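Local coordinates for YueI protein (Bacillus subtilis, PDB 2OHW) that is of unknown function, a small single-chain alpha/beta protein of the DUF1694 family with a four-stranded mixed sheet, at residues V37-K43 with T102-I108; V65-G71 with V90-V95; Y10-Y16 with L28-R34. All blocks are in the same frame, centred on the assembly; numbering follows the deposited sequence.

Contact 1: residues V37-K43 with T102-I108; sequences VVLALTK and TPLGIVI
Leu39 pairs with Ile108 and Leu41 with Ile106 in an antiparallel ladder with a classic beta bulge at either end; the short strand axes run 176° apart in direction. Between them the Ile108 N-H reaches Leu39 O at 2.8 Å and the Leu41 N-H reaches Ile106 O at 2.9 Å. In each bulge, two successive residues face one opposite, and their N-H groups share its carbonyl. Ile108 O takes the Val38 N-H at 2.8 Å and, weakly, that of Leu39; Leu41 O takes the Gly105 N-H, which lies in the carbonyl plane, at 2.8 Å and the Ile106 N-H weakly. The second bulge shifts the register by one, pairing Thr42 with Leu104, and next to that pair Lys43 N donates to Pro103 O at 2.8 Å. Thr42 is also the N-cap of helix 43-46: its OG1, between the backbone N and carbonyl carbon (chi1 67°), bonds Gln45 N and Ser129 OG. Side chains follow the alternation: Ala40 CB meets Leu104 CD1 on the face shared with Val107, while Leu39, Leu41, Ile106 and Ile108 line the other, against helices 53-60 and 75-87. Thr102 OG1 accepts from Leu104 N at 3.2 Å, an ST turn, and is hydrogen-bonded to Leu28 O.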
loop_
_atom_site.group_PDB
_atom_site.type_symbol
_atom_site.label_atom_id
_atom_site.label_comp_id
_atom_site.label_asym_id
_atom_site.label_seq_id
_atom_site.Cartn_x
_atom_site.Cartn_y
_atom_site.Cartn_z
ATOM N N VAL A 37 3.968 5.850 -5.261
ATOM C CA VAL A 37 3.212 5.441 -4.085
ATOM C C VAL A 37 2.833 6.649 -3.236
ATOM O O VAL A 37 3.692 7.471 -2.884
ATOM C CB VAL A 37 3.982 4.403 -3.247
ATOM C CG1 VAL A 37 3.191 4.042 -2.001
ATOM C CG2 VAL A 37 4.273 3.138 -4.083
ATOM N N VAL A 38 1.545 6.734 -2.901
ATOM C CA VAL A 38 1.002 7.754 -2.022
ATOM C C VAL A 38 0.878 7.231 -0.586
ATOM O O VAL A 38 1.157 7.955 0.364
ATOM C CB VAL A 38 -0.387 8.224 -2.540
ATOM C CG1 VAL A 38 -1.055 9.161 -1.559
ATOM C CG2 VAL A 38 -0.236 8.908 -3.905
ATOM N N LEU A 39 0.472 5.972 -0.425
ATOM C CA LEU A 39 0.318 5.381 0.902
ATOM C C LEU A 39 0.307 3.873 0.742
ATOM O O LEU A 39 -0.203 3.342 -0.250
ATOM C CB LEU A 39 -0.977 5.849 1.563
ATOM C CG LEU A 39 -1.154 5.631 3.081
ATOM C CD1 LEU A 39 -0.380 6.700 3.874
ATOM C CD2 LEU A 39 -2.624 5.750 3.393
ATOM N N ALA A 40 0.871 3.174 1.721
ATOM C CA ALA A 40 0.841 1.721 1.731
ATOM C C ALA A 40 0.485 1.245 3.131
ATOM O O ALA A 40 0.932 1.840 4.122
ATOM C CB ALA A 40 2.182 1.176 1.301
ATOM N N LEU A 41 -0.331 0.192 3.213
ATOM C CA LEU A 41 -0.702 -0.439 4.490
ATOM C C LEU A 41 -0.236 -1.882 4.457
ATOM O O LEU A 41 -0.338 -2.540 3.395
ATOM C CB LEU A 41 -2.211 -0.452 4.645
ATOM C CG LEU A 41 -2.935 0.870 4.895
ATOM C CD1 LEU A 41 -4.435 0.587 4.996
ATOM C CD2 LEU A 41 -2.457 1.594 6.110
ATOM N N THR A 42 0.264 -2.397 5.585
ATOM C CA THR A 42 0.605 -3.817 5.645
ATOM C C THR A 42 -0.677 -4.650 5.658
ATOM O O THR A 42 -1.771 -4.141 5.970
ATOM C CB THR A 42 1.404 -4.188 6.910
ATOM O OG1 THR A 42 0.569 -4.040 8.069
ATOM C CG2 THR A 42 2.660 -3.339 7.038
ATOM N N LYS A 43 -0.542 -5.938 5.340
ATOM C CA LYS A 43 -1.682 -6.856 5.486
ATOM C C LYS A 43 -2.244 -6.799 6.909
ATOM O O LYS A 43 -3.458 -6.771 7.101
ATOM C CB LYS A 43 -1.299 -8.278 5.079
ATOM C CG LYS A 43 -1.117 -8.449 3.579
ATOM C CD LYS A 43 -0.537 -9.829 3.221
ATOM C CE LYS A 43 -1.402 -10.940 3.776
ATOM N NZ LYS A 43 -2.735 -10.929 3.131
ATOM N N THR A 102 4.407 -10.324 -0.784
ATOM C CA THR A 102 4.654 -8.990 -0.273
ATOM C C THR A 102 3.868 -8.824 1.015
ATOM O O THR A 102 2.753 -9.310 1.114
ATOM C CB THR A 102 4.249 -7.875 -1.280
ATOM O OG1 THR A 102 4.387 -6.603 -0.638
ATOM C CG2 THR A 102 2.781 -8.006 -1.730
ATOM N N PRO A 103 4.436 -8.108 1.996
ATOM C CA PRO A 103 3.696 -7.878 3.239
ATOM C C PRO A 103 2.664 -6.762 3.104
ATOM O O PRO A 103 1.932 -6.507 4.046
ATOM C CB PRO A 103 4.798 -7.423 4.200
ATOM C CG PRO A 103 5.775 -6.726 3.320
ATOM C CD PRO A 103 5.778 -7.496 2.033
ATOM N N LEU A 104 2.629 -6.079 1.960
ATOM C CA LEU A 104 1.695 -4.952 1.773
ATOM C C LEU A 104 0.318 -5.458 1.383
ATOM O O LEU A 104 0.196 -6.324 0.507
ATOM C CB LEU A 104 2.245 -3.935 0.759
ATOM C CG LEU A 104 3.585 -3.339 1.230
ATOM C CD1 LEU A 104 4.023 -2.253 0.295
ATOM C CD2 LEU A 104 3.515 -2.813 2.670
ATOM N N GLY A 105 -0.712 -4.901 2.013
ATOM C CA GLY A 105 -2.110 -5.265 1.768
ATOM C C GLY A 105 -2.798 -4.323 0.803
ATOM O O GLY A 105 -3.581 -4.747 -0.036
ATOM N N ILE A 106 -2.500 -3.035 0.923
ATOM C CA ILE A 106 -3.118 -2.012 0.093
ATOM C C ILE A 106 -2.035 -1.022 -0.283
ATOM O O ILE A 106 -1.160 -0.711 0.549
ATOM C CB ILE A 106 -4.279 -1.311 0.856
ATOM C CG1 ILE A 106 -5.562 -2.135 0.685
ATOM C CG2 ILE A 106 -4.411 0.160 0.483
ATOM C CD1 ILE A 106 -6.693 -1.685 1.546
ATOM N N VAL A 107 -2.047 -0.591 -1.544
ATOM C CA VAL A 107 -1.169 0.491 -2.003
ATOM C C VAL A 107 -2.030 1.478 -2.778
ATOM O O VAL A 107 -2.758 1.082 -3.685
ATOM C CB VAL A 107 -0.043 -0.035 -2.926
ATOM C CG1 VAL A 107 0.768 1.109 -3.523
ATOM C CG2 VAL A 107 0.881 -0.993 -2.171
ATOM N N ILE A 108 -1.967 2.752 -2.399
ATOM C CA ILE A 108 -2.585 3.814 -3.177
ATOM C C ILE A 108 -1.493 4.383 -4.059
ATOM O O ILE A 108 -0.490 4.893 -3.550
ATOM C CB ILE A 108 -3.215 4.903 -2.284
ATOM C CG1 ILE A 108 -4.300 4.278 -1.393
ATOM C CG2 ILE A 108 -3.805 6.048 -3.143
ATOM C CD1 ILE A 108 -4.848 5.164 -0.269
#

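Contact 2: residues V65-G71 with V90-V95; sequences VTLLING and VPFKIV
Leu67 and Phe92 start the parallel pairing of strands 65-70 and 92-95, the two strands of a right-handed beta-alpha-beta crossover through helix 75-87. Their side chains emerge on the same face of the sheet and slant across each other, with Leu67 CB 4.0 Å from Phe92 CB. With CG between the backbone N and carbonyl carbon (chi1 69°), Phe92 keeps its CB 3.4 Å from Leu67 O while the end of its ring leads away from strand 65-70. The methyl Ile69 CD1 approaches Phe92 CD1 obliquely at 4.1 Å. Ile69 and Ile94 share this face, which helix 75-87 packs against: Leu67 meets Ala85, Phe92 meets Ile82, and both isoleucines meet Tyr78. On the reverse face Leu68 and Lys93 lie side by side and point the same way, Leu68 CD2 touching Lys93 CB at 4.0 Å. The extended lysine chain also offers CG to the methyl of Thr66, CG2, at 3.9 Å. At the entrance to the pairing Val90 directs CG1 to Val65 CG2 at 3.9 Å, and the ring of Pro91 crosses Thr66 at about a right angle.

The backbone ladder fixes this register: Leu67 N bonds Pro91 O at 2.9 Å with an N-H...O angle of 172°, and Lys93 N, Ile69 N, Val95 N and Gly71 N continue the alternation to the strand ends. Across this contact the hydrogen bonds all run between backbones, while the side chains meet mainly through carbon; the aliphatic part of Lys93, an exposed residue on an outermost strand of the sheet, joins in.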
loop_
_atom_site.group_PDB
_atom_site.type_symbol
_atom_site.label_atom_id
_atom_site.label_comp_id
_atom_site.label_asym_id
_atom_site.label_seq_id
_atom_site.Cartn_x
_atom_site.Cartn_y
_atom_site.Cartn_z
ATOM N N VAL A 65 -5.444 8.559 -8.820
ATOM C CA VAL A 65 -4.817 7.438 -8.130
ATOM C C VAL A 65 -5.676 6.196 -8.309
ATOM O O VAL A 65 -6.854 6.285 -8.687
ATOM C CB VAL A 65 -4.573 7.705 -6.617
ATOM C CG1 VAL A 65 -3.643 8.907 -6.408
ATOM C CG2 VAL A 65 -5.884 7.861 -5.843
ATOM N N THR A 66 -5.067 5.049 -8.035
ATOM C CA THR A 66 -5.764 3.771 -8.006
ATOM C C THR A 66 -5.530 3.127 -6.647
ATOM O O THR A 66 -4.440 3.230 -6.082
ATOM C CB THR A 66 -5.256 2.842 -9.117
ATOM O OG1 THR A 66 -5.385 3.502 -10.389
ATOM C CG2 THR A 66 -6.034 1.522 -9.161
ATOM N N LEU A 67 -6.553 2.452 -6.144
ATOM C CA LEU A 67 -6.414 1.611 -4.969
ATOM C C LEU A 67 -6.026 0.180 -5.390
ATOM O O LEU A 67 -6.827 -0.540 -6.002
ATOM C CB LEU A 67 -7.728 1.626 -4.177
ATOM C CG LEU A 67 -7.808 0.641 -3.015
ATOM C CD1 LEU A 67 -6.800 1.027 -1.956
ATOM C CD2 LEU A 67 -9.224 0.592 -2.437
ATOM N N LEU A 68 -4.792 -0.215 -5.084
ATOM C CA LEU A 68 -4.289 -1.557 -5.372
ATOM C C LEU A 68 -4.458 -2.414 -4.112
ATOM O O LEU A 68 -4.085 -1.976 -3.009
ATOM C CB LEU A 68 -2.810 -1.505 -5.747
ATOM C CG LEU A 68 -2.425 -0.609 -6.942
ATOM C CD1 LEU A 68 -0.920 -0.651 -7.179
ATOM C CD2 LEU A 68 -3.166 -1.047 -8.201
ATOM N N ILE A 69 -5.022 -3.617 -4.285
ATOM C CA ILE A 69 -5.354 -4.506 -3.168
ATOM C C ILE A 69 -4.673 -5.843 -3.408
ATOM O O ILE A 69 -4.768 -6.411 -4.498
ATOM C CB ILE A 69 -6.866 -4.721 -3.094
ATOM C CG1 ILE A 69 -7.576 -3.406 -2.797
ATOM C CG2 ILE A 69 -7.223 -5.772 -2.037
ATOM C CD1 ILE A 69 -9.042 -3.420 -3.227
ATOM N N ASN A 70 -4.002 -6.357 -2.386
ATOM C CA ASN A 70 -3.363 -7.651 -2.439
ATOM C C ASN A 70 -4.403 -8.771 -2.468
ATOM O O ASN A 70 -5.126 -8.960 -1.497
ATOM C CB ASN A 70 -2.484 -7.805 -1.192
ATOM C CG ASN A 70 -1.592 -9.003 -1.252
ATOM O OD1 ASN A 70 -1.945 -10.027 -1.846
ATOM N ND2 ASN A 70 -0.429 -8.903 -0.613
ATOM N N GLY A 71 -4.454 -9.522 -3.572
ATOM C CA GLY A 71 -5.412 -10.616 -3.755
ATOM C C GLY A 71 -5.264 -11.779 -2.786
ATOM O O GLY A 71 -6.137 -12.659 -2.748
ATOM N N VAL A 90 -12.397 6.858 -6.936
ATOM C CA VAL A 90 -11.107 6.206 -7.139
ATOM C C VAL A 90 -11.326 4.759 -7.569
ATOM O O VAL A 90 -11.999 4.003 -6.860
ATOM C CB VAL A 90 -10.259 6.231 -5.836
ATOM C CG1 VAL A 90 -8.951 5.419 -5.991
ATOM C CG2 VAL A 90 -9.934 7.656 -5.431
ATOM N N PRO A 91 -10.739 4.365 -8.708
ATOM C CA PRO A 91 -10.866 2.975 -9.136
ATOM C C PRO A 91 -10.026 2.056 -8.263
ATOM O O PRO A 91 -9.077 2.509 -7.628
ATOM C CB PRO A 91 -10.328 3.005 -10.566
ATOM C CG PRO A 91 -9.367 4.112 -10.575
ATOM C CD PRO A 91 -9.936 5.159 -9.651
ATOM N N PHE A 92 -10.387 0.781 -8.226
ATOM C CA PHE A 92 -9.563 -0.198 -7.538
ATOM C C PHE A 92 -9.202 -1.367 -8.432
ATOM O O PHE A 92 -9.895 -1.665 -9.424
ATOM C CB PHE A 92 -10.250 -0.693 -6.264
ATOM C CG PHE A 92 -11.477 -1.533 -6.506
ATOM C CD1 PHE A 92 -11.366 -2.913 -6.620
ATOM C CD2 PHE A 92 -12.745 -0.955 -6.566
ATOM C CE1 PHE A 92 -12.485 -3.706 -6.831
ATOM C CE2 PHE A 92 -13.886 -1.759 -6.783
ATOM C CZ PHE A 92 -13.746 -3.117 -6.907
ATOM N N LYS A 93 -8.123 -2.038 -8.056
ATOM C CA LYS A 93 -7.655 -3.230 -8.762
ATOM C C LYS A 93 -7.247 -4.254 -7.727
ATOM O O LYS A 93 -6.506 -3.936 -6.802
ATOM C CB LYS A 93 -6.458 -2.892 -9.670
ATOM C CG LYS A 93 -6.764 -1.894 -10.796
ATOM C CD LYS A 93 -5.638 -1.825 -11.847
ATOM C CE LYS A 93 -5.971 -0.805 -12.939
ATOM N NZ LYS A 93 -4.819 -0.496 -13.838
ATOM N N ILE A 94 -7.732 -5.479 -7.874
ATOM C CA ILE A 94 -7.247 -6.577 -7.048
ATOM C C ILE A 94 -6.073 -7.238 -7.774
ATOM O O ILE A 94 -6.215 -7.768 -8.889
ATOM C CB ILE A 94 -8.376 -7.581 -6.697
ATOM C CG1 ILE A 94 -9.453 -6.890 -5.842
ATOM C CG2 ILE A 94 -7.802 -8.765 -5.948
ATOM C CD1 ILE A 94 -10.836 -7.506 -5.955
ATOM N N VAL A 95 -4.894 -7.132 -7.172
ATOM C CA VAL A 95 -3.657 -7.606 -7.784
ATOM C C VAL A 95 -3.476 -9.091 -7.462
ATOM O O VAL A 95 -3.328 -9.463 -6.298
ATOM C CB VAL A 95 -2.455 -6.730 -7.335
ATOM C CG1 VAL A 95 -1.144 -7.219 -7.972
ATOM C CG2 VAL A 95 -2.713 -5.286 -7.687
#

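Contact 3: residues Y10-Y16 with L28-R34; sequences YLQQGMY and LFLGSLR
The C-terminal end of helix 5-12, closed by a Schellman motif at Gly14, meets the loop between helix 22-28 and strand 37-42 through Met15, Tyr10 and Arg34. The motif is evidenced by the positive phi of Gly14 and by the bonds Met15 N to Tyr10 O and Gly14 N to Leu11 O. Past it, Met15 O receives two N-H groups of one guanidinium side-on: Arg34 NE and Arg34 NH1 each lie 2.9 Å from Met15 O, which sits 9° out of the guanidinium plane. With CG anti to the backbone N (chi1 174°) and a bend at chi2, the arginine runs obliquely past the end of the phenol, its CD 3.3 Å from Tyr10 OH and the two planes 56° apart. That hydroxyl is hydrogen-bonded to Gly17 O and lies at the edge of the Phe29 ring, in its plane. An alanine in place of Arg34 would remove both donors and is likely to leave the buried Met15 carbonyl without these mates, and Arg116 O without its bond from NH1. The apolar half is set by Leu28, whose CD2 meets Tyr10 CE2 at 3.8 Å and whose CD1 meets Leu11 CD2 as the two leucines lie alongside, running opposite ways. Met15 SD approaches Phe29 CE1 at 3.7 Å, obliquely to the ring, a Met-aromatic contact. Together these features describe a glycine-terminated helix end of Schellman type, its following carbonyl held by an arginine from a neighbouring loop.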
loop_
_atom_site.group_PDB
_atom_site.type_symbol
_atom_site.label_atom_id
_atom_site.label_comp_id
_atom_site.label_asym_id
_atom_site.label_seq_id
_atom_site.Cartn_x
_atom_site.Cartn_y
_atom_site.Cartn_z
ATOM N N TYR A 10 14.554 -1.571 5.335
ATOM C CA TYR A 10 13.721 -0.634 4.557
ATOM C C TYR A 10 12.272 -0.695 5.010
ATOM O O TYR A 10 11.635 0.337 5.252
ATOM C CB TYR A 10 13.826 -0.991 3.077
ATOM C CG TYR A 10 13.006 -0.160 2.131
ATOM C CD1 TYR A 10 13.476 1.072 1.678
ATOM C CD2 TYR A 10 11.804 -0.636 1.614
ATOM C CE1 TYR A 10 12.738 1.831 0.780
ATOM C CE2 TYR A 10 11.063 0.118 0.716
ATOM C CZ TYR A 10 11.545 1.343 0.285
ATOM O OH TYR A 10 10.836 2.088 -0.647
ATOM N N LEU A 11 11.751 -1.907 5.135
ATOM C CA LEU A 11 10.383 -2.086 5.650
ATOM C C LEU A 11 10.202 -1.609 7.095
ATOM O O LEU A 11 9.270 -0.864 7.403
ATOM C CB LEU A 11 9.950 -3.545 5.520
ATOM C CG LEU A 11 9.885 -4.112 4.098
ATOM C CD1 LEU A 11 9.689 -5.598 4.185
ATOM C CD2 LEU A 11 8.709 -3.464 3.348
ATOM N N GLN A 12 11.113 -2.000 7.980
ATOM C CA GLN A 12 10.967 -1.678 9.402
ATOM C C GLN A 12 10.941 -0.170 9.608
ATOM O O GLN A 12 10.188 0.338 10.455
ATOM C CB GLN A 12 12.118 -2.324 10.184
ATOM C CG GLN A 12 12.249 -1.933 11.654
ATOM C CD GLN A 12 13.377 -2.699 12.300
ATOM O OE1 GLN A 12 13.312 -3.925 12.418
ATOM N NE2 GLN A 12 14.425 -1.990 12.686
ATOM N N GLN A 13 11.731 0.542 8.808
ATOM C CA GLN A 13 11.846 1.993 8.957
ATOM C C GLN A 13 10.835 2.816 8.171
ATOM O O GLN A 13 10.883 4.034 8.203
ATOM C CB GLN A 13 13.263 2.441 8.636
ATOM C CG GLN A 13 14.267 1.888 9.619
ATOM C CD GLN A 13 15.565 2.633 9.583
ATOM O OE1 GLN A 13 15.951 3.192 8.551
ATOM N NE2 GLN A 13 16.277 2.616 10.710
ATOM N N GLY A 14 9.921 2.158 7.471
ATOM C CA GLY A 14 8.795 2.864 6.851
ATOM C C GLY A 14 8.889 3.144 5.369
ATOM O O GLY A 14 8.107 3.937 4.841
ATOM N N MET A 15 9.845 2.510 4.697
ATOM C CA MET A 15 9.900 2.505 3.225
ATOM C C MET A 15 10.241 3.879 2.651
ATOM O O MET A 15 9.644 4.336 1.667
ATOM C CB MET A 15 8.600 1.922 2.617
ATOM C CG MET A 15 8.259 0.466 3.084
ATOM S SD MET A 15 6.595 -0.130 2.558
ATOM C CE MET A 15 5.556 0.926 3.570
ATOM N N TYR A 16 11.220 4.528 3.282
ATOM C CA TYR A 16 11.760 5.786 2.787
ATOM C C TYR A 16 12.724 5.585 1.617
ATOM O O TYR A 16 13.722 4.862 1.720
ATOM C CB TYR A 16 12.499 6.511 3.904
ATOM C CG TYR A 16 11.587 7.120 4.926
ATOM C CD1 TYR A 16 11.047 8.393 4.735
ATOM C CD2 TYR A 16 11.259 6.425 6.091
ATOM C CE1 TYR A 16 10.194 8.960 5.678
ATOM C CE2 TYR A 16 10.416 6.976 7.032
ATOM C CZ TYR A 16 9.891 8.244 6.819
ATOM O OH TYR A 16 9.067 8.797 7.764
ATOM N N LEU A 28 7.313 -5.316 -4.420
ATOM C CA LEU A 28 6.855 -4.901 -3.085
ATOM C C LEU A 28 5.499 -4.174 -3.141
ATOM O O LEU A 28 4.585 -4.479 -2.358
ATOM C CB LEU A 28 7.898 -4.025 -2.383
ATOM C CG LEU A 28 7.501 -3.438 -1.012
ATOM C CD1 LEU A 28 7.170 -4.487 0.027
ATOM C CD2 LEU A 28 8.617 -2.531 -0.491
ATOM N N PHE A 29 5.394 -3.207 -4.054
ATOM C CA PHE A 29 4.266 -2.279 -4.084
ATOM C C PHE A 29 3.112 -2.664 -5.013
ATOM O O PHE A 29 2.449 -1.792 -5.600
ATOM C CB PHE A 29 4.765 -0.860 -4.377
ATOM C CG PHE A 29 5.655 -0.300 -3.291
ATOM C CD1 PHE A 29 5.115 0.079 -2.063
ATOM C CD2 PHE A 29 7.013 -0.137 -3.504
ATOM C CE1 PHE A 29 5.943 0.594 -1.054
ATOM C CE2 PHE A 29 7.840 0.390 -2.511
ATOM C CZ PHE A 29 7.308 0.746 -1.284
ATOM N N LEU A 30 2.869 -3.972 -5.122
ATOM C CA LEU A 30 1.718 -4.495 -5.881
ATOM C C LEU A 30 1.713 -4.004 -7.327
ATOM O O LEU A 30 0.654 -3.743 -7.911
ATOM C CB LEU A 30 0.394 -4.143 -5.180
ATOM C CG LEU A 30 0.205 -4.725 -3.776
ATOM C CD1 LEU A 30 -1.066 -4.170 -3.120
ATOM C CD2 LEU A 30 0.166 -6.241 -3.825
ATOM N N GLY A 31 2.915 -3.901 -7.888
ATOM C CA GLY A 31 3.104 -3.546 -9.294
ATOM C C GLY A 31 3.505 -2.105 -9.532
ATOM O O GLY A 31 3.916 -1.767 -10.646
ATOM N N SER A 32 3.394 -1.252 -8.507
ATOM C CA SER A 32 3.740 0.166 -8.644
ATOM C C SER A 32 5.213 0.448 -8.377
ATOM O O SER A 32 5.878 -0.276 -7.622
ATOM C CB SER A 32 2.897 1.018 -7.686
ATOM O OG SER A 32 3.218 2.401 -7.827
ATOM N N LEU A 33 5.732 1.503 -9.005
ATOM C CA LEU A 33 7.059 2.008 -8.653
ATOM C C LEU A 33 6.979 2.835 -7.367
ATOM O O LEU A 33 5.965 3.476 -7.089
ATOM C CB LEU A 33 7.634 2.875 -9.792
ATOM C CG LEU A 33 8.020 2.172 -11.107
ATOM C CD1 LEU A 33 8.631 3.151 -12.106
ATOM C CD2 LEU A 33 8.958 1.010 -10.850
ATOM N N ARG A 34 8.063 2.854 -6.598
ATOM C CA ARG A 34 8.056 3.616 -5.345
ATOM C C ARG A 34 7.712 5.094 -5.574
ATOM O O ARG A 34 7.039 5.725 -4.745
ATOM C CB ARG A 34 9.406 3.486 -4.643
ATOM C CG ARG A 34 9.564 4.351 -3.413
ATOM C CD ARG A 34 8.608 3.943 -2.294
ATOM N NE ARG A 34 8.828 4.747 -1.090
ATOM C CZ ARG A 34 8.411 5.999 -0.953
ATOM N NH1 ARG A 34 8.647 6.651 0.181
ATOM N NH2 ARG A 34 7.755 6.600 -1.947
#

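In the fold
Along the chain contact 3 closes first, then contact 1 opens, and contact 2 is nested within the loop that contact 1 closes. Contacts 1 and 2 belong to one mixed sheet of order 37-42, 104-110, 65-70, 92-95; their centres are about 10 Å apart, and the central strands 104-110 and 65-70 join them, with Leu68 N 2.8 Å from Val107 O. Contact 3 lies about 8 Å from contact 1 and about 16 Å from contact 2, centre to centre. Its loop 28-34 touches both, through Phe29 on Leu104 and Leu30 on Asn70. The N-terminal helices are thus tied onto the sheet face that carries Ala40 and Val107, and the whole forms one compact domain.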